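Amino Transferase (Eubacterium rectale, PDB 3ELE) probably catalyses the transfer of amino groups between amino acids and keto acids, using the pyridoxal-5'-phosphate cofactor bound in its class I and II aminotransferase fold. Local coordinates at residues R19-Y24 and D356-A361; T81-A86 and F97-L102; N239-Y244 and V260-E265; I323-F328 and P387-I392. All blocks are in the same frame, centred on the assembly; numbering follows the deposited sequence.

Contact 1 of 4, residues R19-Y24 and D356-A361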
loop_
_atom_site.group_PDB
_atom_site.type_symbol
_atom_site.label_atom_id
_atom_site.label_comp_id
_atom_site.label_asym_id
_atom_site.label_seq_id
_atom_site.Cartn_x
_atom_site.Cartn_y
_atom_site.Cartn_z
ATOM N N ARG A 19 20.707 -7.840 1.797
ATOM C CA ARG A 19 19.943 -8.889 2.491
ATOM C C ARG A 19 20.740 -10.182 2.565
ATOM O O ARG A 19 20.717 -10.872 3.578
ATOM C CB ARG A 19 18.595 -9.160 1.803
ATOM N N GLU A 20 21.446 -10.506 1.485
ATOM C CA GLU A 20 22.312 -11.699 1.437
ATOM C C GLU A 20 23.469 -11.551 2.431
ATOM O O GLU A 20 23.892 -12.521 3.037
ATOM C CB GLU A 20 22.868 -11.893 0.024
ATOM C CG GLU A 20 21.781 -12.168 -1.053
ATOM C CD GLU A 20 21.472 -13.610 -1.323
ATOM O OE1 GLU A 20 22.263 -14.498 -0.973
ATOM O OE2 GLU A 20 20.413 -13.849 -1.921
ATOM N N LEU A 21 23.981 -10.324 2.560
ATOM C CA LEU A 21 25.035 -10.013 3.535
ATOM C C LEU A 21 24.481 -10.192 4.952
ATOM O O LEU A 21 25.140 -10.810 5.788
ATOM C CB LEU A 21 25.577 -8.591 3.316
ATOM C CG LEU A 21 26.796 -8.154 4.121
ATOM C CD1 LEU A 21 27.949 -9.063 3.818
ATOM C CD2 LEU A 21 27.146 -6.702 3.795
ATOM N N PHE A 22 23.265 -9.692 5.204
ATOM C CA PHE A 22 22.595 -9.880 6.510
ATOM C C PHE A 22 22.409 -11.365 6.880
ATOM O O PHE A 22 22.723 -11.764 8.012
ATOM C CB PHE A 22 21.249 -9.143 6.586
ATOM C CG PHE A 22 20.493 -9.424 7.856
ATOM C CD1 PHE A 22 20.896 -8.836 9.056
ATOM C CD2 PHE A 22 19.419 -10.331 7.872
ATOM C CE1 PHE A 22 20.218 -9.113 10.268
ATOM C CE2 PHE A 22 18.730 -10.619 9.071
ATOM C CZ PHE A 22 19.137 -10.007 10.276
ATOM N N GLU A 23 21.887 -12.158 5.939
ATOM C CA GLU A 23 21.698 -13.613 6.132
ATOM C C GLU A 23 23.034 -14.346 6.251
ATOM O O GLU A 23 23.142 -15.300 7.029
ATOM C CB GLU A 23 20.859 -14.227 5.000
ATOM C CG GLU A 23 19.425 -13.677 4.901
ATOM C CD GLU A 23 18.558 -13.990 6.118
ATOM O OE1 GLU A 23 18.586 -15.157 6.601
ATOM O OE2 GLU A 23 17.839 -13.068 6.582
ATOM N N TYR A 24 24.042 -13.918 5.478
ATOM C CA TYR A 24 25.416 -14.441 5.623
ATOM C C TYR A 24 25.937 -14.281 7.068
ATOM O O TYR A 24 26.573 -15.199 7.600
ATOM C CB TYR A 24 26.371 -13.776 4.615
ATOM C CG TYR A 24 27.832 -14.121 4.794
ATOM C CD1 TYR A 24 28.344 -15.319 4.303
ATOM C CD2 TYR A 24 28.712 -13.238 5.444
ATOM C CE1 TYR A 24 29.695 -15.651 4.459
ATOM C CE2 TYR A 24 30.069 -13.557 5.613
ATOM C CZ TYR A 24 30.557 -14.766 5.117
ATOM O OH TYR A 24 31.876 -15.105 5.254
ATOM N N ASP A 356 34.973 -10.943 9.514
ATOM C CA ASP A 356 33.557 -10.895 9.886
ATOM C C ASP A 356 32.961 -9.500 10.116
ATOM O O ASP A 356 32.029 -9.336 10.915
ATOM C CB ASP A 356 33.281 -11.866 11.052
ATOM C CG ASP A 356 33.410 -13.316 10.641
ATOM O OD1 ASP A 356 32.625 -13.733 9.758
ATOM O OD2 ASP A 356 34.248 -14.038 11.232
ATOM N N VAL A 357 33.478 -8.519 9.365
ATOM C CA VAL A 357 32.961 -7.160 9.348
ATOM C C VAL A 357 32.125 -7.075 8.083
ATOM O O VAL A 357 32.666 -7.170 6.973
ATOM C CB VAL A 357 34.085 -6.109 9.369
ATOM C CG1 VAL A 357 33.515 -4.699 9.181
ATOM C CG2 VAL A 357 34.873 -6.216 10.702
ATOM N N LEU A 358 30.815 -6.890 8.259
ATOM C CA LEU A 358 29.860 -6.861 7.178
ATOM C C LEU A 358 29.469 -5.403 6.876
ATOM O O LEU A 358 28.632 -4.803 7.542
ATOM C CB LEU A 358 28.655 -7.762 7.497
ATOM C CG LEU A 358 28.981 -9.135 8.121
ATOM C CD1 LEU A 358 27.720 -9.963 8.286
ATOM C CD2 LEU A 358 29.988 -9.900 7.301
ATOM N N ILE A 359 30.159 -4.841 5.893
ATOM C CA ILE A 359 29.950 -3.466 5.423
ATOM C C ILE A 359 29.521 -3.558 3.989
ATOM O O ILE A 359 29.736 -4.579 3.350
ATOM C CB ILE A 359 31.191 -2.556 5.646
ATOM C CG1 ILE A 359 32.476 -3.136 5.012
ATOM C CG2 ILE A 359 31.375 -2.391 7.110
ATOM C CD1 ILE A 359 33.716 -2.310 5.231
ATOM N N VAL A 360 28.941 -2.477 3.478
ATOM C CA VAL A 360 28.312 -2.452 2.160
ATOM C C VAL A 360 29.030 -1.488 1.213
ATOM O O VAL A 360 29.194 -0.316 1.546
ATOM C CB VAL A 360 26.816 -2.010 2.327
ATOM C CG1 VAL A 360 26.116 -1.877 0.994
ATOM C CG2 VAL A 360 26.045 -3.006 3.233
ATOM N N ALA A 361 29.422 -1.980 0.029
ATOM C CA ALA A 361 30.074 -1.149 -1.004
ATOM C C ALA A 361 29.090 -0.086 -1.462
ATOM O O ALA A 361 27.908 -0.375 -1.621
ATOM C CB ALA A 361 30.547 -1.994 -2.196
HETATM O O HOH W 1 33.003 -13.544 7.133
#

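Contact 2 of 4, residues T81-A86 and F97-L102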
loop_
_atom_site.group_PDB
_atom_site.type_symbol
_atom_site.label_atom_id
_atom_site.label_comp_id
_atom_site.label_asym_id
_atom_site.label_seq_id
_atom_site.Cartn_x
_atom_site.Cartn_y
_atom_site.Cartn_z
ATOM N N THR A 81 -6.280 13.496 11.851
ATOM C CA THR A 81 -4.892 13.097 11.676
ATOM C C THR A 81 -4.142 14.154 10.851
ATOM O O THR A 81 -3.084 14.631 11.271
ATOM C CB THR A 81 -4.793 11.697 11.067
ATOM O OG1 THR A 81 -5.401 10.778 11.991
ATOM C CG2 THR A 81 -3.319 11.302 10.807
ATOM N N ARG A 82 -4.703 14.515 9.701
ATOM C CA ARG A 82 -4.121 15.535 8.827
ATOM C C ARG A 82 -4.015 16.910 9.518
ATOM O O ARG A 82 -2.967 17.573 9.414
ATOM C CB ARG A 82 -4.910 15.627 7.519
ATOM C CG ARG A 82 -4.729 14.396 6.679
ATOM C CD ARG A 82 -5.461 14.447 5.397
ATOM N NE ARG A 82 -6.916 14.357 5.560
ATOM C CZ ARG A 82 -7.827 15.272 5.192
ATOM N NH1 ARG A 82 -7.509 16.415 4.605
ATOM N NH2 ARG A 82 -9.112 15.019 5.408
ATOM N N ALA A 83 -5.081 17.303 10.229
ATOM C CA ALA A 83 -5.117 18.559 11.024
ATOM C C ALA A 83 -4.005 18.618 12.068
ATOM O O ALA A 83 -3.312 19.618 12.150
ATOM C CB ALA A 83 -6.488 18.751 11.700
ATOM N N ALA A 84 -3.827 17.528 12.821
ATOM C CA ALA A 84 -2.766 17.384 13.846
ATOM C C ALA A 84 -1.341 17.524 13.289
ATOM O O ALA A 84 -0.477 18.108 13.953
ATOM C CB ALA A 84 -2.895 16.045 14.566
ATOM N N ILE A 85 -1.109 16.986 12.085
ATOM C CA ILE A 85 0.201 17.107 11.395
ATOM C C ILE A 85 0.380 18.539 10.868
ATOM O O ILE A 85 1.438 19.111 11.060
ATOM C CB ILE A 85 0.354 16.115 10.235
ATOM C CG1 ILE A 85 0.363 14.686 10.760
ATOM C CG2 ILE A 85 1.659 16.382 9.393
ATOM C CD1 ILE A 85 0.276 13.629 9.661
ATOM N N ALA A 86 -0.640 19.106 10.214
ATOM C CA ALA A 86 -0.558 20.496 9.709
ATOM C C ALA A 86 -0.197 21.469 10.838
ATOM O O ALA A 86 0.728 22.272 10.688
ATOM C CB ALA A 86 -1.865 20.916 9.042
ATOM N N PHE A 97 0.175 25.393 6.761
ATOM C CA PHE A 97 -0.583 24.271 6.207
ATOM C C PHE A 97 -1.904 24.070 6.958
ATOM O O PHE A 97 -2.065 24.502 8.100
ATOM C CB PHE A 97 0.193 22.938 6.303
ATOM C CG PHE A 97 1.545 22.971 5.677
ATOM C CD1 PHE A 97 1.677 23.233 4.319
ATOM C CD2 PHE A 97 2.696 22.716 6.431
ATOM C CE1 PHE A 97 2.914 23.269 3.728
ATOM C CE2 PHE A 97 3.954 22.734 5.838
ATOM C CZ PHE A 97 4.055 23.012 4.481
ATOM N N ASN A 98 -2.847 23.427 6.275
ATOM C CA ASN A 98 -4.109 22.984 6.878
ATOM C C ASN A 98 -4.236 21.482 6.606
ATOM O O ASN A 98 -3.402 20.916 5.905
ATOM C CB ASN A 98 -5.300 23.835 6.382
ATOM C CG ASN A 98 -5.526 23.742 4.891
ATOM O OD1 ASN A 98 -5.568 22.652 4.311
ATOM N ND2 ASN A 98 -5.721 24.893 4.258
ATOM N N ALA A 99 -5.273 20.847 7.147
ATOM C CA ALA A 99 -5.508 19.396 6.955
ATOM C C ALA A 99 -5.467 18.972 5.465
ATOM O O ALA A 99 -4.874 17.939 5.104
ATOM C CB ALA A 99 -6.851 18.996 7.567
ATOM N N ASP A 100 -6.042 19.804 4.599
ATOM C CA ASP A 100 -6.127 19.505 3.161
ATOM C C ASP A 100 -4.814 19.575 2.366
ATOM O O ASP A 100 -4.826 19.312 1.171
ATOM C CB ASP A 100 -7.211 20.372 2.491
ATOM C CG ASP A 100 -8.604 20.074 3.014
ATOM O OD1 ASP A 100 -8.855 18.942 3.478
ATOM O OD2 ASP A 100 -9.463 20.973 2.952
ATOM N N ASN A 101 -3.711 19.971 3.006
ATOM C CA ASN A 101 -2.392 19.928 2.393
ATOM C C ASN A 101 -1.760 18.521 2.561
ATOM O O ASN A 101 -0.721 18.260 1.956
ATOM C CB ASN A 101 -1.461 21.007 3.009
ATOM C CG ASN A 101 -1.806 22.423 2.566
ATOM O OD1 ASN A 101 -2.186 23.256 3.374
ATOM N ND2 ASN A 101 -1.671 22.692 1.287
ATOM N N LEU A 102 -2.382 17.630 3.354
ATOM C CA LEU A 102 -1.833 16.292 3.662
ATOM C C LEU A 102 -2.598 15.164 2.996
ATOM O O LEU A 102 -3.810 15.288 2.773
ATOM C CB LEU A 102 -1.819 16.046 5.179
ATOM C CG LEU A 102 -0.738 16.677 6.067
ATOM C CD1 LEU A 102 0.639 16.165 5.627
ATOM C CD2 LEU A 102 -0.779 18.188 6.076
#

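Contact 3 of 4, residues N239-Y244 and V260-E265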
loop_
_atom_site.group_PDB
_atom_site.type_symbol
_atom_site.label_atom_id
_atom_site.label_comp_id
_atom_site.label_asym_id
_atom_site.label_seq_id
_atom_site.Cartn_x
_atom_site.Cartn_y
_atom_site.Cartn_z
ATOM N N ASN A 239 7.261 24.728 -5.525
ATOM C CA ASN A 239 6.947 23.383 -6.066
ATOM C C ASN A 239 7.745 22.276 -5.372
ATOM O O ASN A 239 8.635 21.673 -5.930
ATOM C CB ASN A 239 7.116 23.377 -7.596
ATOM C CG ASN A 239 6.077 24.240 -8.295
ATOM O OD1 ASN A 239 4.890 24.084 -8.062
ATOM N ND2 ASN A 239 6.523 25.137 -9.160
ATOM N N THR A 240 7.377 22.013 -4.126
ATOM C CA THR A 240 8.012 20.998 -3.301
ATOM C C THR A 240 6.930 20.071 -2.796
ATOM O O THR A 240 5.899 20.544 -2.306
ATOM C CB THR A 240 8.698 21.643 -2.102
ATOM O OG1 THR A 240 9.676 22.571 -2.561
ATOM C CG2 THR A 240 9.361 20.587 -1.124
ATOM N N LEU A 241 7.170 18.768 -2.954
ATOM C CA LEU A 241 6.349 17.695 -2.408
ATOM C C LEU A 241 7.200 17.079 -1.318
ATOM O O LEU A 241 8.373 16.805 -1.564
ATOM C CB LEU A 241 6.021 16.649 -3.476
ATOM C CG LEU A 241 5.040 17.106 -4.557
ATOM C CD1 LEU A 241 5.083 16.191 -5.788
ATOM C CD2 LEU A 241 3.625 17.194 -3.956
ATOM N N VAL A 242 6.641 16.910 -0.113
ATOM C CA VAL A 242 7.365 16.311 1.018
ATOM C C VAL A 242 6.798 14.924 1.277
ATOM O O VAL A 242 5.587 14.766 1.346
ATOM C CB VAL A 242 7.316 17.180 2.296
ATOM C CG1 VAL A 242 8.062 16.482 3.456
ATOM C CG2 VAL A 242 7.915 18.585 2.012
ATOM N N CYS A 243 7.698 13.938 1.364
ATOM C CA CYS A 243 7.391 12.538 1.644
ATOM C C CYS A 243 7.988 12.264 3.007
ATOM O O CYS A 243 9.198 12.460 3.215
ATOM C CB CYS A 243 8.022 11.610 0.600
ATOM S SG CYS A 243 7.351 11.875 -1.049
ATOM N N TYR A 244 7.136 11.833 3.926
ATOM C CA TYR A 244 7.533 11.553 5.271
ATOM C C TYR A 244 6.921 10.227 5.733
ATOM O O TYR A 244 5.973 9.727 5.132
ATOM C CB TYR A 244 7.082 12.727 6.153
ATOM C CG TYR A 244 7.529 12.586 7.586
ATOM C CD1 TYR A 244 8.853 12.879 7.962
ATOM C CD2 TYR A 244 6.659 12.073 8.561
ATOM C CE1 TYR A 244 9.281 12.711 9.273
ATOM C CE2 TYR A 244 7.079 11.901 9.882
ATOM C CZ TYR A 244 8.382 12.226 10.236
ATOM O OH TYR A 244 8.772 12.046 11.547
ATOM N N VAL A 260 2.233 12.420 2.236
ATOM C CA VAL A 260 2.669 13.283 1.156
ATOM C C VAL A 260 2.065 14.655 1.523
ATOM O O VAL A 260 0.851 14.774 1.764
ATOM C CB VAL A 260 2.185 12.853 -0.234
ATOM C CG1 VAL A 260 2.564 13.925 -1.277
ATOM C CG2 VAL A 260 2.803 11.490 -0.624
ATOM N N LEU A 261 2.918 15.672 1.564
ATOM C CA LEU A 261 2.509 17.028 1.891
ATOM C C LEU A 261 2.508 17.811 0.587
ATOM O O LEU A 261 3.546 17.867 -0.092
ATOM C CB LEU A 261 3.497 17.616 2.888
ATOM C CG LEU A 261 3.405 19.066 3.332
ATOM C CD1 LEU A 261 2.058 19.397 3.905
ATOM C CD2 LEU A 261 4.536 19.316 4.329
ATOM N N VAL A 262 1.347 18.372 0.230
ATOM C CA VAL A 262 1.160 19.179 -1.010
ATOM C C VAL A 262 0.852 20.658 -0.619
ATOM O O VAL A 262 -0.312 20.991 -0.371
ATOM C CB VAL A 262 0.033 18.603 -1.909
ATOM C CG1 VAL A 262 -0.082 19.391 -3.221
ATOM C CG2 VAL A 262 0.284 17.132 -2.238
ATOM N N PRO A 263 1.876 21.551 -0.586
ATOM C CA PRO A 263 1.637 22.976 -0.233
ATOM C C PRO A 263 0.681 23.714 -1.167
ATOM O O PRO A 263 0.528 23.323 -2.318
ATOM C CB PRO A 263 3.045 23.608 -0.327
ATOM C CG PRO A 263 3.983 22.468 -0.243
ATOM C CD PRO A 263 3.301 21.317 -0.872
ATOM N N ASP A 264 0.058 24.773 -0.662
ATOM C CA ASP A 264 -0.806 25.625 -1.472
ATOM C C ASP A 264 -0.006 26.387 -2.537
ATOM O O ASP A 264 -0.548 26.665 -3.599
ATOM C CB ASP A 264 -1.625 26.623 -0.611
ATOM C CG ASP A 264 -2.802 25.975 0.121
ATOM O OD1 ASP A 264 -3.018 24.744 0.045
ATOM O OD2 ASP A 264 -3.536 26.735 0.791
ATOM N N GLU A 265 1.284 26.645 -2.278
ATOM C CA GLU A 265 2.144 27.428 -3.179
ATOM C C GLU A 265 2.669 26.679 -4.390
ATOM O O GLU A 265 3.378 27.268 -5.186
ATOM C CB GLU A 265 3.302 28.118 -2.423
ATOM C CG GLU A 265 2.846 29.185 -1.406
ATOM C CD GLU A 265 2.147 28.614 -0.183
ATOM O OE1 GLU A 265 2.461 27.476 0.217
ATOM O OE2 GLU A 265 1.282 29.294 0.384
#

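Contact 4 of 4, residues I323-F328 and P387-I392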
loop_
_atom_site.group_PDB
_atom_site.type_symbol
_atom_site.label_atom_id
_atom_site.label_comp_id
_atom_site.label_asym_id
_atom_site.label_seq_id
_atom_site.Cartn_x
_atom_site.Cartn_y
_atom_site.Cartn_z
ATOM N N ILE A 323 42.153 4.592 14.100
ATOM C CA ILE A 323 42.864 3.507 13.373
ATOM C C ILE A 323 43.565 4.022 12.105
ATOM O O ILE A 323 44.676 3.564 11.787
ATOM C CB ILE A 323 41.912 2.318 13.015
ATOM C CG1 ILE A 323 41.553 1.535 14.283
ATOM C CG2 ILE A 323 42.565 1.340 12.035
ATOM C CD1 ILE A 323 40.410 0.529 14.068
ATOM N N GLY A 324 42.932 4.987 11.431
ATOM C CA GLY A 324 43.440 5.586 10.194
ATOM C C GLY A 324 42.463 5.672 9.033
ATOM O O GLY A 324 42.846 6.144 7.974
ATOM N N TYR A 325 41.213 5.211 9.218
ATOM C CA TYR A 325 40.184 5.273 8.182
ATOM C C TYR A 325 39.711 6.700 7.988
ATOM O O TYR A 325 39.710 7.483 8.936
ATOM C CB TYR A 325 38.965 4.413 8.549
ATOM C CG TYR A 325 39.203 2.925 8.557
ATOM C CD1 TYR A 325 39.064 2.175 7.385
ATOM C CD2 TYR A 325 39.539 2.247 9.737
ATOM C CE1 TYR A 325 39.252 0.785 7.378
ATOM C CE2 TYR A 325 39.743 0.866 9.741
ATOM C CZ TYR A 325 39.587 0.141 8.559
ATOM O OH TYR A 325 39.784 -1.221 8.547
ATOM N N HIS A 326 39.336 7.038 6.756
ATOM C CA HIS A 326 38.748 8.359 6.477
ATOM C C HIS A 326 37.227 8.213 6.449
ATOM O O HIS A 326 36.674 7.650 5.494
ATOM C CB HIS A 326 39.226 9.014 5.177
ATOM C CG HIS A 326 38.468 10.269 4.859
ATOM N ND1 HIS A 326 38.744 11.474 5.467
ATOM C CD2 HIS A 326 37.368 10.478 4.094
ATOM C CE1 HIS A 326 37.887 12.385 5.041
ATOM N NE2 HIS A 326 37.033 11.805 4.216
ATOM N N CYS A 327 36.580 8.750 7.486
ATOM C CA CYS A 327 35.130 8.761 7.626
ATOM C C CYS A 327 34.606 10.180 7.422
ATOM O O CYS A 327 35.204 11.150 7.894
ATOM C CB CYS A 327 34.713 8.341 9.036
ATOM S SG CYS A 327 35.444 6.838 9.708
ATOM N N PHE A 328 33.490 10.296 6.719
ATOM C CA PHE A 328 32.759 11.565 6.609
ATOM C C PHE A 328 31.912 11.606 7.892
ATOM O O PHE A 328 31.137 10.665 8.137
ATOM C CB PHE A 328 31.903 11.584 5.332
ATOM C CG PHE A 328 30.875 12.681 5.292
ATOM C CD1 PHE A 328 31.262 14.021 5.354
ATOM C CD2 PHE A 328 29.514 12.377 5.166
ATOM C CE1 PHE A 328 30.300 15.045 5.313
ATOM C CE2 PHE A 328 28.550 13.392 5.121
ATOM C CZ PHE A 328 28.945 14.726 5.194
ATOM N N PRO A 387 39.159 -4.219 17.080
ATOM C CA PRO A 387 40.281 -5.079 16.696
ATOM C C PRO A 387 40.179 -5.689 15.283
ATOM O O PRO A 387 41.199 -5.811 14.618
ATOM C CB PRO A 387 40.268 -6.170 17.783
ATOM C CG PRO A 387 39.694 -5.472 18.965
ATOM C CD PRO A 387 38.606 -4.625 18.387
ATOM N N ALA A 388 38.975 -6.037 14.823
ATOM C CA ALA A 388 38.803 -6.556 13.448
ATOM C C ALA A 388 39.041 -5.423 12.427
ATOM O O ALA A 388 39.737 -5.636 11.439
ATOM C CB ALA A 388 37.448 -7.223 13.264
ATOM N N PHE A 389 38.472 -4.237 12.681
ATOM C CA PHE A 389 38.753 -3.028 11.871
ATOM C C PHE A 389 40.247 -2.688 11.773
ATOM O O PHE A 389 40.731 -2.326 10.697
ATOM C CB PHE A 389 37.997 -1.797 12.385
ATOM C CG PHE A 389 36.580 -1.723 11.901
ATOM C CD1 PHE A 389 36.315 -1.514 10.544
ATOM C CD2 PHE A 389 35.507 -1.832 12.788
ATOM C CE1 PHE A 389 35.006 -1.431 10.074
ATOM C CE2 PHE A 389 34.178 -1.757 12.322
ATOM C CZ PHE A 389 33.929 -1.557 10.973
ATOM N N GLU A 390 40.946 -2.811 12.898
ATOM C CA GLU A 390 42.384 -2.600 12.979
ATOM C C GLU A 390 43.140 -3.626 12.124
ATOM O O GLU A 390 44.104 -3.273 11.441
ATOM C CB GLU A 390 42.828 -2.691 14.452
ATOM C CG GLU A 390 44.282 -2.383 14.755
ATOM C CD GLU A 390 44.596 -2.500 16.253
ATOM O OE1 GLU A 390 44.064 -3.411 16.943
ATOM O OE2 GLU A 390 45.401 -1.686 16.738
ATOM N N LYS A 391 42.701 -4.890 12.173
ATOM C CA LYS A 391 43.327 -5.971 11.388
ATOM C C LYS A 391 43.078 -5.778 9.886
ATOM O O LYS A 391 43.985 -6.005 9.081
ATOM C CB LYS A 391 42.834 -7.342 11.859
ATOM C CG LYS A 391 43.585 -8.515 11.245
ATOM C CD LYS A 391 43.292 -9.806 11.991
ATOM C CE LYS A 391 43.954 -11.001 11.315
ATOM N NZ LYS A 391 43.746 -12.282 12.076
ATOM N N ILE A 392 41.862 -5.357 9.524
ATOM C CA ILE A 392 41.523 -5.052 8.118
ATOM C C ILE A 392 42.471 -3.951 7.584
ATOM O O ILE A 392 43.070 -4.115 6.525
ATOM C CB ILE A 392 40.045 -4.614 7.941
ATOM C CG1 ILE A 392 39.084 -5.771 8.233
ATOM C CG2 ILE A 392 39.790 -4.095 6.516
ATOM C CD1 ILE A 392 37.670 -5.293 8.557
#

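Contact 1 of 4, residues R19-Y24 and D356-A361
The Tyr24 ring meets Leu358 with its edge: methyl CD2 of Leu358 sits near the ring plane, 4.0 Å from Tyr24 CD2 and about as far from CE2, with the two side chains crossing at about a right angle. Beyond the segments, Lys353 makes a cation-pi contact with the same ring. At the tip, Tyr24 OH donates to a water 2.7 Å away, which in turn donates a hydrogen bond to Asp356 OD1, so one water bridges the phenol and the carboxylate. OD1 also takes part in a salt bridge with Arg28.

One helical turn back, Leu21 is the main apolar bridge. Its CG is anti to the backbone N (chi1 -173°), which puts it 3.9 Å from Leu358 CB. Branch CD2 lies 3.4 Å from Ile359 O and 3.9 Å from Val360 CG2, while CD1 stays beside Leu358. Leu358 reaches back, its CD1 3.7 Å from Leu21 O. An alanine at Leu21 would probably open a gap between the helix and Leu358 and leave Val360 CG2 without its partner here.

The contact lays helix 17-32, near the N terminus, over the small domain, where strand 357-358 pairs in parallel with strand 38-39, strand 360-361 edges the antiparallel sheet, and helix 345-353 supplies further packing against Leu21 and Ile359.

Contact 2 of 4, residues T81-A86 and F97-L102
Arg82 NH1 is shared by two acceptors of the 97-102 segment. It forms a salt bridge with Asp100 OD1 at 3.1 Å (N-H...O angle 151°) and a weak hydrogen bond with Ala99 O, also at 3.1 Å. This is the helix-to-strand connection after helix 79-93: a short 3-10 segment at 99-101 packs back against the helix before strand 102-105, an outermost strand of the large mixed sheet of the aminotransferase fold.

The salt bridge is flat. OD1 uses its anti lone pair, the one turned away from the other carboxylate oxygen, and lies in the guanidinium plane, which is 13° from the plane of the Asp100 carboxylate. NE of the arginine donates to Gly77 O, so two of the guanidinium nitrogens are engaged by different parts of the chain. A bend in the arginine chain at CD (chi3 -70°) turns NE aside from the extended course of the preceding carbons.

Nearer the helix backbone the packing is close and mostly apolar. Arg82 CG touches Leu102 CB at 3.7 Å as the two side chains slide past each other in opposite directions. Ala83 and Ala99 come together with small side chains, their CA atoms 4.2 Å apart, which brings the backbones near. Ile85 CG2 meets Leu102 CD1 at 3.9 Å.

Within the turn, Asn98 N donates to Asn101 OD1 on a lone pair. At the far end of the contact, Ala86 CB presses on the Asn98 carbonyl carbon at 3.4 Å.

Contact 3 of 4, residues N239-Y244 and V260-E265
Two neighbouring antiparallel strands of the central mixed sheet, 240-245 and 258-261, meet here; the sheet is the core of the large domain in fold-type I aminotransferases, and strand 240-245 runs on toward Ser245, Ser247 and Lys248 of the cofactor pocket. Val242 and Leu261 form an antiparallel hydrogen-bonded pair. Leu261 N donates to Val242 O at 2.8 Å (angle 163°), and Val242 N returns the bond to Leu261 O at 3.2 Å. Val260 CA adds a CA-H...O contact to Val242 O at 3.3 Å.

On one face the Val242 and Leu261 side chains lie side by side and point the same way, with CB to CB at 3.9 Å. On the other, Leu241 CD2 rests against Val262 CG2 at 3.8 Å, and Leu241 and Cys243 also pack on helix 108-119.

The ladder stops at Pro263. Its CD takes the place near Thr240 O, 3.1 Å away, where the next strand N-H would have donated, and the Thr240 and Pro263 CA atoms stand 7.3 Å apart. A ring nitrogen without a hydrogen cannot extend the pairing, which implies that the strands part here.

Contact 4 of 4, residues I323-F328 and P387-I392
Phe389, the first residue of 387-392 to touch the other segment, meets both Ile323 and Tyr325, in a contact where C-terminal helix 379-396 of the small domain packs on the end of helix 306-323 and the turn that leads into strand 327-328. Its ring sits with an edge toward the face of Tyr325, an offset edge-to-face pair with centroids 6.0 Å apart and planes at 83°. The carbonyl of Phe389 does the polar work: Tyr325 OH donates to Phe389 O at 2.6 Å, with the donor tilted 17° from the carbonyl plane and the oxygen near the plane of the tyrosine ring. Phe389 CB also lies 3.8 Å from Ile323 CD1, the two side chains crossing at about a right angle.

Glu390 comes next. Its backbone N is 3.6 Å from Ile323 CD1, and its CB is 4.0 Å from the same methyl, which thus settles against the helix backbone. Ile323 sends CD1 there through an extended second torsion (chi2 169°).

One helical turn past Phe389, Ile392 packs against the hydroxyl of Tyr325, the two side chains again at about a right angle. A phenylalanine at Tyr325 would lack the hydroxyl, and Phe389 O would probably be left without this side-chain donor while the packing against Ile392 thinned.

Around the pair, Leu320 touches both Tyr325 and Phe389, Tyr393 meets the Tyr325 ring edge-to-face, and Phe348 packs on Tyr325 and Ile392. At the tip of the phenol, Tyr325 OH lies 3.5 Å from both CB and CG2 of Ile392.

How the contacts relate
From the N terminus the chain opens contact 1 in helix 17-32 and leaves it unclosed for more than 300 residues. Contact 2 closes first, a short loop, and contact 3 follows in series, both nested inside contact 1. These two touch in the large domain, where Asn101 O and Val262 N probably form a hydrogen bond just beyond the ends of strands 102-105 and 258-261; in the sheet, strand 258-261 lies between 102-105 and 240-245. Contact 4 opens at 323-328, before 356-361 closes contact 1, and closes at 387-392; those two therefore cross. They also meet in the small domain, through Val357 against Ala388, Phe389 and Ile392, across the chain's centre from contacts 2 and 3.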